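PDB 3TQK: phospho-2-dehydro-3-deoxyheptonate aldolase from Francisella tularensis, which probably catalyses the condensation of phosphoenolpyruvate with D-erythrose 4-phosphate to give DAHP, the first step of chorismate biosynthesis. Local coordinates for residues G188-Q191 against V192-A196; V12-A16 against E17-Q21; R170-A173 against S174-A178; K250-A254 against D255-K259. One frame throughout, in Å; residues are numbered along the deposited sequence.

Contact 1 (G188-Q191 against V192-A196); sequences GDVQ and VAVDA
D189 and V192 meet at about a right angle where the chain turns into helix 191-200. With CG anti to the backbone N (chi1 -164°), the carboxylate of D189 comes up to V192, and OD1 accepts from V192 N at 3.1 Å. The N-H reaches OD1 on its anti side, 28° out of the carboxylate plane. This is a capping bond: aspartate suits the place because its short side chain can accept from an amide of the first turn, which has no carbonyl of a preceding turn to bind. CG2 of V192 rests 3.3 Å from D189 O, so the valine lies over the backbone of the capping residue.

Along the first turn, Q191 and D195 also cross at roughly a right angle. The glutamine chain bends at chi2 (62°), which brings NE2 within 2.9 Å of D195 OD1. The bond is nearly straight; the acceptor lies close to the amide plane of Q191, but NE2 approaches from above the carboxylate plane of D195. The same pair is joined through the backbone, D195 N giving 2.8 Å to Q191 O.

V190 and V194 supply the apolar side, CG1 facing CG2 at 4.3 Å, while V190 O accepts from V194 N. Both valines continue onto helix 241-253 and strand 226-230, so this face packs against the next strand and helix of the barrel. Two carboxylates near the start of one helix would probably be stabilised by its dipole, and D189 and D195 each meet an N-H donor here.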
loop_
_atom_site.group_PDB
_atom_site.type_symbol
_atom_site.label_atom_id
_atom_site.label_comp_id
_atom_site.label_asym_id
_atom_site.label_seq_id
_atom_site.Cartn_x
_atom_site.Cartn_y
_atom_site.Cartn_z
ATOM N N GLY A 188 9.084 -11.394 -5.729
ATOM C CA GLY A 188 8.933 -12.168 -6.958
ATOM C C GLY A 188 7.561 -12.797 -7.153
ATOM O O GLY A 188 7.308 -13.369 -8.204
ATOM N N ASP A 189 6.672 -12.681 -6.160
ATOM C CA ASP A 189 5.367 -13.366 -6.187
ATOM C C ASP A 189 4.442 -12.784 -7.259
ATOM O O ASP A 189 4.081 -11.619 -7.201
ATOM C CB ASP A 189 4.672 -13.303 -4.812
ATOM C CG ASP A 189 3.523 -14.307 -4.682
ATOM O OD1 ASP A 189 2.528 -14.201 -5.413
ATOM O OD2 ASP A 189 3.612 -15.222 -3.840
ATOM N N VAL A 190 4.045 -13.625 -8.210
ATOM C CA VAL A 190 3.164 -13.236 -9.315
ATOM C C VAL A 190 1.690 -13.421 -8.946
ATOM O O VAL A 190 0.816 -12.723 -9.468
ATOM C CB VAL A 190 3.489 -14.057 -10.574
ATOM C CG1 VAL A 190 2.487 -13.764 -11.708
ATOM C CG2 VAL A 190 4.924 -13.789 -11.014
ATOM N N GLN A 191 1.413 -14.337 -8.027
ATOM C CA GLN A 191 0.033 -14.611 -7.637
ATOM C C GLN A 191 -0.650 -13.357 -7.107
ATOM O O GLN A 191 -1.792 -13.076 -7.475
ATOM C CB GLN A 191 -0.050 -15.743 -6.602
ATOM C CG GLN A 191 -1.481 -16.168 -6.253
ATOM C CD GLN A 191 -2.240 -16.714 -7.455
ATOM O OE1 GLN A 191 -1.853 -17.728 -8.036
ATOM N NE2 GLN A 191 -3.320 -16.042 -7.837
ATOM N N VAL A 192 0.051 -12.598 -6.258
ATOM C CA VAL A 192 -0.516 -11.371 -5.716
ATOM C C VAL A 192 -0.862 -10.362 -6.800
ATOM O O VAL A 192 -1.831 -9.630 -6.652
ATOM C CB VAL A 192 0.378 -10.726 -4.630
ATOM C CG1 VAL A 192 0.501 -11.678 -3.452
ATOM C CG2 VAL A 192 1.751 -10.348 -5.173
ATOM N N ALA A 193 -0.097 -10.313 -7.888
ATOM C CA ALA A 193 -0.425 -9.397 -8.993
ATOM C C ALA A 193 -1.656 -9.880 -9.747
ATOM O O ALA A 193 -2.480 -9.063 -10.156
ATOM C CB ALA A 193 0.752 -9.231 -9.954
ATOM N N VAL A 194 -1.777 -11.202 -9.921
ATOM C CA VAL A 194 -2.972 -11.805 -10.511
ATOM C C VAL A 194 -4.184 -11.510 -9.629
ATOM O O VAL A 194 -5.230 -11.068 -10.125
ATOM C CB VAL A 194 -2.803 -13.334 -10.739
ATOM C CG1 VAL A 194 -4.159 -14.022 -11.028
ATOM C CG2 VAL A 194 -1.783 -13.597 -11.873
ATOM N N ASP A 195 -4.030 -11.695 -8.321
ATOM C CA ASP A 195 -5.094 -11.331 -7.379
ATOM C C ASP A 195 -5.490 -9.860 -7.544
ATOM O O ASP A 195 -6.665 -9.508 -7.464
ATOM C CB ASP A 195 -4.678 -11.549 -5.916
ATOM C CG ASP A 195 -4.247 -12.970 -5.613
ATOM O OD1 ASP A 195 -4.646 -13.914 -6.333
ATOM O OD2 ASP A 195 -3.488 -13.137 -4.628
ATOM N N ALA A 196 -4.512 -8.994 -7.774
ATOM C CA ALA A 196 -4.793 -7.568 -7.810
ATOM C C ALA A 196 -5.573 -7.234 -9.069
ATOM O O ALA A 196 -6.513 -6.428 -9.033
ATOM C CB ALA A 196 -3.505 -6.750 -7.739
#

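Contact 2 (V12-A16 against E17-Q21); sequences VLIPA and EVLIQ
I20 N gives the shortest sound polar bond of the turn, reaching A16 O at 2.8 Å with a C=O...N angle of 170°. This is an i to i+4 helical bond, with the carbonyl directed almost straight at its donor. The side chain of I20 lies over the same oxygen, with CG1 3.2 Å from A16 O, and its CD1 also touches CB of A16 at 4.2 Å. Alanine fits here because a lone methyl leaves room for the isoleucine beside the first turn.

P15 holds the N-cap position of helix 16-22. Its ring ties the backbone N into the side chain, a nitrogen without a proton that costs nothing ahead of a helix, while its carbonyl remains available: V18 N donates to P15 O at 3.0 Å, from well above the carbonyl plane. The ring itself adds an apolar surface, CG standing 4.2 Å from V18 CG2.

Beside the proline, I14 closes over the helix start. Its CG2, anti to the backbone N, is the branch that does the touching: it lies 3.5 Å from CB of V18 and nearly as close to V18 CG1, the two beta-branched chains meeting at a slant. The same methyl reaches L19 CD2 at 4.2 Å. L19 also packs on R121 of helix 116-132 and on Y149, and I20 leans on R124 of that helix. Y149 OH is also hydrogen-bonded to I14 O, and N117 OD1 to I14 N, which ties the incoming chain to the body of the subunit, while L13 packs on T215 of the second subunit.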
loop_
_atom_site.group_PDB
_atom_site.type_symbol
_atom_site.label_atom_id
_atom_site.label_comp_id
_atom_site.label_asym_id
_atom_site.label_seq_id
_atom_site.Cartn_x
_atom_site.Cartn_y
_atom_site.Cartn_z
ATOM N N VAL A 12 -1.169 24.308 2.647
ATOM C CA VAL A 12 -2.234 24.370 1.646
ATOM C C VAL A 12 -1.858 23.562 0.416
ATOM O O VAL A 12 -0.704 23.544 -0.002
ATOM C CB VAL A 12 -2.520 25.821 1.229
ATOM C CG1 VAL A 12 -3.520 25.874 0.102
ATOM C CG2 VAL A 12 -3.038 26.603 2.413
ATOM N N LEU A 13 -2.846 22.869 -0.135
ATOM C CA LEU A 13 -2.748 22.179 -1.418
ATOM C C LEU A 13 -3.798 22.779 -2.365
ATOM O O LEU A 13 -4.958 22.914 -1.987
ATOM C CB LEU A 13 -3.012 20.690 -1.236
ATOM C CG LEU A 13 -2.808 19.816 -2.474
ATOM C CD1 LEU A 13 -1.358 19.826 -2.929
ATOM C CD2 LEU A 13 -3.272 18.380 -2.203
ATOM N N ILE A 14 -3.391 23.139 -3.584
ATOM C CA ILE A 14 -4.317 23.674 -4.575
ATOM C C ILE A 14 -5.053 22.504 -5.239
ATOM O O ILE A 14 -4.403 21.582 -5.742
ATOM C CB ILE A 14 -3.597 24.504 -5.672
ATOM C CG1 ILE A 14 -2.684 25.574 -5.064
ATOM C CG2 ILE A 14 -4.616 25.199 -6.560
ATOM C CD1 ILE A 14 -3.383 26.542 -4.124
ATOM N N PRO A 15 -6.407 22.532 -5.239
ATOM C CA PRO A 15 -7.174 21.416 -5.800
ATOM C C PRO A 15 -7.014 21.278 -7.297
ATOM O O PRO A 15 -6.702 22.254 -7.975
ATOM C CB PRO A 15 -8.620 21.738 -5.435
ATOM C CG PRO A 15 -8.649 23.142 -5.025
ATOM C CD PRO A 15 -7.273 23.540 -4.611
ATOM N N ALA A 16 -7.224 20.065 -7.794
ATOM C CA ALA A 16 -7.017 19.735 -9.206
ATOM C C ALA A 16 -7.844 20.626 -10.102
ATOM O O ALA A 16 -7.401 20.991 -11.192
ATOM C CB ALA A 16 -7.340 18.259 -9.468
ATOM N N GLU A 17 -9.048 20.963 -9.648
ATOM C CA GLU A 17 -9.927 21.919 -10.338
ATOM C C GLU A 17 -9.167 23.096 -10.917
ATOM O O GLU A 17 -9.392 23.525 -12.054
ATOM C CB GLU A 17 -10.882 22.558 -9.329
ATOM C CG GLU A 17 -12.267 22.025 -9.299
ATOM C CD GLU A 17 -13.134 22.804 -8.330
ATOM O OE1 GLU A 17 -12.589 23.586 -7.504
ATOM O OE2 GLU A 17 -14.365 22.627 -8.397
ATOM N N VAL A 18 -8.334 23.676 -10.058
ATOM C CA VAL A 18 -7.671 24.925 -10.367
ATOM C C VAL A 18 -6.609 24.657 -11.426
ATOM O O VAL A 18 -6.535 25.367 -12.418
ATOM C CB VAL A 18 -7.075 25.563 -9.093
ATOM C CG1 VAL A 18 -6.217 26.743 -9.446
ATOM C CG2 VAL A 18 -8.207 25.975 -8.128
ATOM N N LEU A 19 -5.825 23.599 -11.243
ATOM C CA LEU A 19 -4.792 23.270 -12.219
ATOM C C LEU A 19 -5.388 22.858 -13.553
ATOM O O LEU A 19 -4.781 23.089 -14.590
ATOM C CB LEU A 19 -3.858 22.170 -11.712
ATOM C CG LEU A 19 -3.169 22.391 -10.365
ATOM C CD1 LEU A 19 -1.879 21.536 -10.253
ATOM C CD2 LEU A 19 -2.899 23.842 -10.123
ATOM N N ILE A 20 -6.562 22.232 -13.521
ATOM C CA ILE A 20 -7.285 21.874 -14.742
ATOM C C ILE A 20 -7.774 23.113 -15.485
ATOM O O ILE A 20 -7.715 23.154 -16.704
ATOM C CB ILE A 20 -8.450 20.878 -14.453
ATOM C CG1 ILE A 20 -7.864 19.518 -14.033
ATOM C CG2 ILE A 20 -9.365 20.694 -15.701
ATOM C CD1 ILE A 20 -8.837 18.569 -13.358
ATOM N N GLN A 21 -8.234 24.131 -14.765
ATOM C CA GLN A 21 -8.575 25.409 -15.394
ATOM C C GLN A 21 -7.339 26.079 -15.974
ATOM O O GLN A 21 -7.358 26.533 -17.105
ATOM C CB GLN A 21 -9.254 26.372 -14.414
ATOM C CG GLN A 21 -10.666 25.931 -13.981
ATOM C CD GLN A 21 -11.564 27.100 -13.554
ATOM O OE1 GLN A 21 -12.096 27.824 -14.404
ATOM N NE2 GLN A 21 -11.744 27.276 -12.233
#

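Contact 3 (R170-A173 against S174-A178); sequences RELA and SGLSA
S174, A173 and L176 have the most surface buried where helix 167-173 gives way to the loop before strand 179-183. S174 sits with OG between the backbone N and the carbonyl carbon (chi1 78°), which folds the hydroxyl back toward E171 O as donor, but the modelled 2.5 Å between OG and E171 O is very short and doubtful. OG also bonds T220 OG1. Serine probably suits a helix end because its small polar side chain can take up a carbonyl, and S174 N still gives 3.0 Å to R170 O.

The small methyl of A173 suits the buried helix end, and A173 O, which also takes N223 ND2, accepts from L176 N at 3.3 Å, the donor lying well above the carbonyl plane. L172 O takes G175 N at 3.0 Å. These i to i+3 bonds tighten the last turn, in the beta-alpha-beta crossover from strand 156-159 to strand 179-183 of the TIM barrel.

L176 turns its side chain back to the helix: CG rests 3.4 Å from L172 O, and CD1 meets L172 CG obliquely at 4.1 Å. R170 bonds outside the turn: NE to V164 O, NH1 to T97 O of the second subunit.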
loop_
_atom_site.group_PDB
_atom_site.type_symbol
_atom_site.label_atom_id
_atom_site.label_comp_id
_atom_site.label_asym_id
_atom_site.label_seq_id
_atom_site.Cartn_x
_atom_site.Cartn_y
_atom_site.Cartn_z
ATOM N N ARG A 170 -5.861 -1.396 -5.461
ATOM C CA ARG A 170 -6.760 -2.201 -6.283
ATOM C C ARG A 170 -8.082 -1.439 -6.497
ATOM O O ARG A 170 -8.587 -1.341 -7.609
ATOM C CB ARG A 170 -6.992 -3.558 -5.625
ATOM C CG ARG A 170 -5.719 -4.376 -5.468
ATOM C CD ARG A 170 -5.864 -5.501 -4.444
ATOM N NE ARG A 170 -4.698 -6.390 -4.478
ATOM C CZ ARG A 170 -4.697 -7.660 -4.094
ATOM N NH1 ARG A 170 -5.789 -8.217 -3.607
ATOM N NH2 ARG A 170 -3.586 -8.379 -4.177
ATOM N N GLU A 171 -8.603 -0.839 -5.442
ATOM C CA GLU A 171 -9.844 -0.065 -5.539
ATOM C C GLU A 171 -9.710 1.134 -6.469
ATOM O O GLU A 171 -10.585 1.402 -7.310
ATOM C CB GLU A 171 -10.238 0.410 -4.153
ATOM C CG GLU A 171 -10.607 -0.746 -3.216
ATOM C CD GLU A 171 -10.740 -0.332 -1.776
ATOM O OE1 GLU A 171 -10.219 0.727 -1.371
ATOM O OE2 GLU A 171 -11.376 -1.084 -1.031
ATOM N N LEU A 172 -8.609 1.854 -6.292
ATOM C CA LEU A 172 -8.250 2.989 -7.129
ATOM C C LEU A 172 -8.194 2.578 -8.600
ATOM O O LEU A 172 -8.751 3.252 -9.460
ATOM C CB LEU A 172 -6.886 3.547 -6.681
ATOM C CG LEU A 172 -6.189 4.537 -7.601
ATOM C CD1 LEU A 172 -6.976 5.860 -7.644
ATOM C CD2 LEU A 172 -4.777 4.780 -7.130
ATOM N N ALA A 173 -7.527 1.465 -8.880
ATOM C CA ALA A 173 -7.387 0.997 -10.244
ATOM C C ALA A 173 -8.737 0.663 -10.827
ATOM O O ALA A 173 -8.956 0.879 -12.014
ATOM C CB ALA A 173 -6.462 -0.229 -10.313
ATOM N N SER A 174 -9.638 0.135 -9.989
ATOM C CA SER A 174 -10.981 -0.240 -10.441
ATOM C C SER A 174 -11.825 0.962 -10.878
ATOM O O SER A 174 -12.872 0.781 -11.498
ATOM C CB SER A 174 -11.738 -1.002 -9.346
ATOM O OG SER A 174 -12.235 -0.118 -8.344
ATOM N N GLY A 175 -11.392 2.176 -10.539
ATOM C CA GLY A 175 -12.118 3.381 -10.932
ATOM C C GLY A 175 -11.420 4.242 -11.971
ATOM O O GLY A 175 -11.989 5.208 -12.448
ATOM N N LEU A 176 -10.181 3.914 -12.311
ATOM C CA LEU A 176 -9.448 4.673 -13.314
ATOM C C LEU A 176 -9.862 4.258 -14.725
ATOM O O LEU A 176 -10.212 3.104 -14.948
ATOM C CB LEU A 176 -7.943 4.474 -13.122
ATOM C CG LEU A 176 -7.399 5.193 -11.892
ATOM C CD1 LEU A 176 -5.965 4.789 -11.655
ATOM C CD2 LEU A 176 -7.511 6.692 -12.055
ATOM N N SER A 177 -9.825 5.200 -15.668
ATOM C CA SER A 177 -10.185 4.913 -17.054
ATOM C C SER A 177 -9.037 4.251 -17.829
ATOM O O SER A 177 -9.268 3.383 -18.663
ATOM C CB SER A 177 -10.613 6.191 -17.776
ATOM O OG SER A 177 -11.852 6.679 -17.287
ATOM N N ALA A 178 -7.813 4.681 -17.567
ATOM C CA ALA A 178 -6.625 4.114 -18.201
ATOM C C ALA A 178 -6.578 2.596 -18.034
ATOM O O ALA A 178 -7.129 2.052 -17.085
ATOM C CB ALA A 178 -5.365 4.735 -17.596
#

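Contact 4 (K250-A254 against D255-K259); sequences KLKKA and DINTK. With CA (calcium ion), chain D.
D255 combines two unusual roles in one residue: it has left-handed backbone angles (phi 58°) at the end of helix 241-253, and its carboxylate binds a calcium ion. OD1 lies 2.7 Å from the calcium, rather long for such a bond, and a water is a further ligand at 2.2 Å. With CG anti to the backbone N (chi1 -162°), the side chain places the carboxylate beside the ion. Aspartate suits both tasks: it is a hard oxygen ligand and among the non-glycine residues that take up left-handed backbone angles more readily.

The turn itself is set by two backbone bonds. I256 N reaches back five residues to L251 O at 3.1 Å, and D255 N gives 3.0 Å to K252 O; both donors stand well above the carbonyl planes they meet.

The apolar partner of this turn is I256, which lies against L251. Their side chains meet at a slant, L251 CD2 touching I256 CG2 at 3.7 Å, and I256 CG1 also approaches A254 CB at 4.1 Å. L251 CD1 reaches on to T258 O at 3.7 Å. On the outer side the chain of K252, bent at chi2 (-54°), crosses N257 at about a right angle, its CD lying 3.6 Å from ND2, so that aliphatic methylenes rest beside a carboxamide at the surface.

L251 and I256 also pack on helix 191-200, and K198 NZ of that helix bonds A254 O. Paired 6-to-1 and 5-to-2 backbone bonds with a hydrophobic contact between L251 and I256 are the signature of a Schellman motif, here ending a barrel helix just before strand 260-263.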
loop_
_atom_site.group_PDB
_atom_site.type_symbol
_atom_site.label_atom_id
_atom_site.label_comp_id
_atom_site.label_asym_id
_atom_site.label_seq_id
_atom_site.Cartn_x
_atom_site.Cartn_y
_atom_site.Cartn_z
ATOM N N LYS A 250 -1.895 -18.873 -14.090
ATOM C CA LYS A 250 -2.467 -18.258 -12.891
ATOM C C LYS A 250 -3.651 -17.366 -13.265
ATOM O O LYS A 250 -4.710 -17.422 -12.623
ATOM C CB LYS A 250 -1.402 -17.469 -12.116
ATOM C CG LYS A 250 -0.434 -18.338 -11.289
ATOM C CD LYS A 250 0.701 -17.484 -10.697
ATOM C CE LYS A 250 1.403 -18.131 -9.485
ATOM N NZ LYS A 250 2.433 -19.176 -9.786
ATOM N N LEU A 251 -3.470 -16.567 -14.316
ATOM C CA LEU A 251 -4.536 -15.718 -14.850
ATOM C C LEU A 251 -5.775 -16.527 -15.267
ATOM O O LEU A 251 -6.889 -16.223 -14.847
ATOM C CB LEU A 251 -4.021 -14.875 -16.035
ATOM C CG LEU A 251 -3.041 -13.750 -15.681
ATOM C CD1 LEU A 251 -2.246 -13.282 -16.905
ATOM C CD2 LEU A 251 -3.777 -12.582 -15.043
ATOM N N LYS A 252 -5.584 -17.557 -16.082
ATOM C CA LYS A 252 -6.722 -18.415 -16.493
ATOM C C LYS A 252 -7.515 -18.978 -15.309
ATOM O O LYS A 252 -8.745 -19.007 -15.363
ATOM C CB LYS A 252 -6.281 -19.554 -17.433
ATOM C CG LYS A 252 -5.809 -19.089 -18.833
ATOM C CD LYS A 252 -6.835 -18.190 -19.570
ATOM C CE LYS A 252 -6.269 -17.644 -20.889
ATOM N NZ LYS A 252 -5.830 -18.767 -21.784
ATOM N N LYS A 253 -6.824 -19.393 -14.246
ATOM C CA LYS A 253 -7.494 -19.827 -13.008
ATOM C C LYS A 253 -8.423 -18.749 -12.409
ATOM O O LYS A 253 -9.474 -19.075 -11.845
ATOM C CB LYS A 253 -6.473 -20.250 -11.940
ATOM C CG LYS A 253 -6.270 -21.749 -11.791
ATOM C CD LYS A 253 -5.611 -22.115 -10.432
ATOM C CE LYS A 253 -5.256 -23.619 -10.385
ATOM N NZ LYS A 253 -4.603 -24.058 -9.116
ATOM N N ALA A 254 -8.038 -17.478 -12.533
ATOM C CA ALA A 254 -8.860 -16.354 -12.054
ATOM C C ALA A 254 -9.865 -15.856 -13.109
ATOM O O ALA A 254 -10.536 -14.834 -12.901
ATOM C CB ALA A 254 -7.956 -15.190 -11.588
ATOM N N ASP A 255 -9.965 -16.568 -14.232
ATOM C CA ASP A 255 -10.840 -16.192 -15.342
ATOM C C ASP A 255 -10.504 -14.801 -15.862
ATOM O O ASP A 255 -11.401 -13.993 -16.141
ATOM C CB ASP A 255 -12.316 -16.276 -14.912
ATOM C CG ASP A 255 -13.282 -16.326 -16.096
ATOM O OD1 ASP A 255 -12.822 -16.349 -17.268
ATOM O OD2 ASP A 255 -14.514 -16.356 -15.855
ATOM N N ILE A 256 -9.203 -14.517 -15.955
ATOM C CA ILE A 256 -8.705 -13.261 -16.512
ATOM C C ILE A 256 -7.980 -13.613 -17.800
ATOM O O ILE A 256 -7.107 -14.477 -17.807
ATOM C CB ILE A 256 -7.740 -12.536 -15.541
ATOM C CG1 ILE A 256 -8.484 -12.095 -14.269
ATOM C CG2 ILE A 256 -7.042 -11.356 -16.249
ATOM C CD1 ILE A 256 -9.661 -11.090 -14.490
ATOM N N ASN A 257 -8.340 -12.934 -18.882
ATOM C CA ASN A 257 -7.851 -13.283 -20.216
ATOM C C ASN A 257 -6.911 -12.256 -20.831
ATOM O O ASN A 257 -6.521 -12.401 -21.992
ATOM C CB ASN A 257 -9.040 -13.503 -21.137
ATOM C CG ASN A 257 -9.968 -14.588 -20.628
ATOM O OD1 ASN A 257 -11.159 -14.355 -20.436
ATOM N ND2 ASN A 257 -9.418 -15.771 -20.373
ATOM N N THR A 258 -6.535 -11.238 -20.059
ATOM C CA THR A 258 -5.570 -10.237 -20.510
ATOM C C THR A 258 -4.186 -10.854 -20.581
ATOM O O THR A 258 -3.917 -11.869 -19.932
ATOM C CB THR A 258 -5.532 -9.010 -19.591
ATOM O OG1 THR A 258 -5.164 -9.395 -18.252
ATOM C CG2 THR A 258 -6.889 -8.318 -19.585
ATOM N N LYS A 259 -3.309 -10.244 -21.374
ATOM C CA LYS A 259 -1.975 -10.808 -21.610
ATOM C C LYS A 259 -0.915 -10.220 -20.667
ATOM O O LYS A 259 -1.236 -9.439 -19.772
ATOM C CB LYS A 259 -1.558 -10.620 -23.075
ATOM C CG LYS A 259 -2.581 -11.054 -24.105
ATOM C CD LYS A 259 -2.873 -12.527 -24.099
ATOM C CE LYS A 259 -3.584 -12.896 -25.401
ATOM N NZ LYS A 259 -3.701 -14.348 -25.571
HETATM CA CA CA D . -14.991 -17.115 -18.659
HETATM O O HOH W 1 -14.796 -15.272 -19.824
#

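Contacts 1, 3 and 4 lie on three successive helices around the TIM barrel: contact 3 ends helix 167-173, contact 1 starts helix 191-200, and contact 4 ends helix 241-253. Contacts 1 and 4 touch, their centres 12 Å apart; V194 CG2 meets L251 CD2 at 3.9 Å. On its other flank contact 1 packs against contact 3, with R170 NH2 in packing contact 3.3 Å from V192 O. Contact 2, in the N-terminal segment, stands apart, its centre 35 Å from that of contact 1, yet like contact 3 it touches the second subunit. The calcium belongs to contact 4; the manganese is bound by C58, H266, E299 and D322, none of them in these segments.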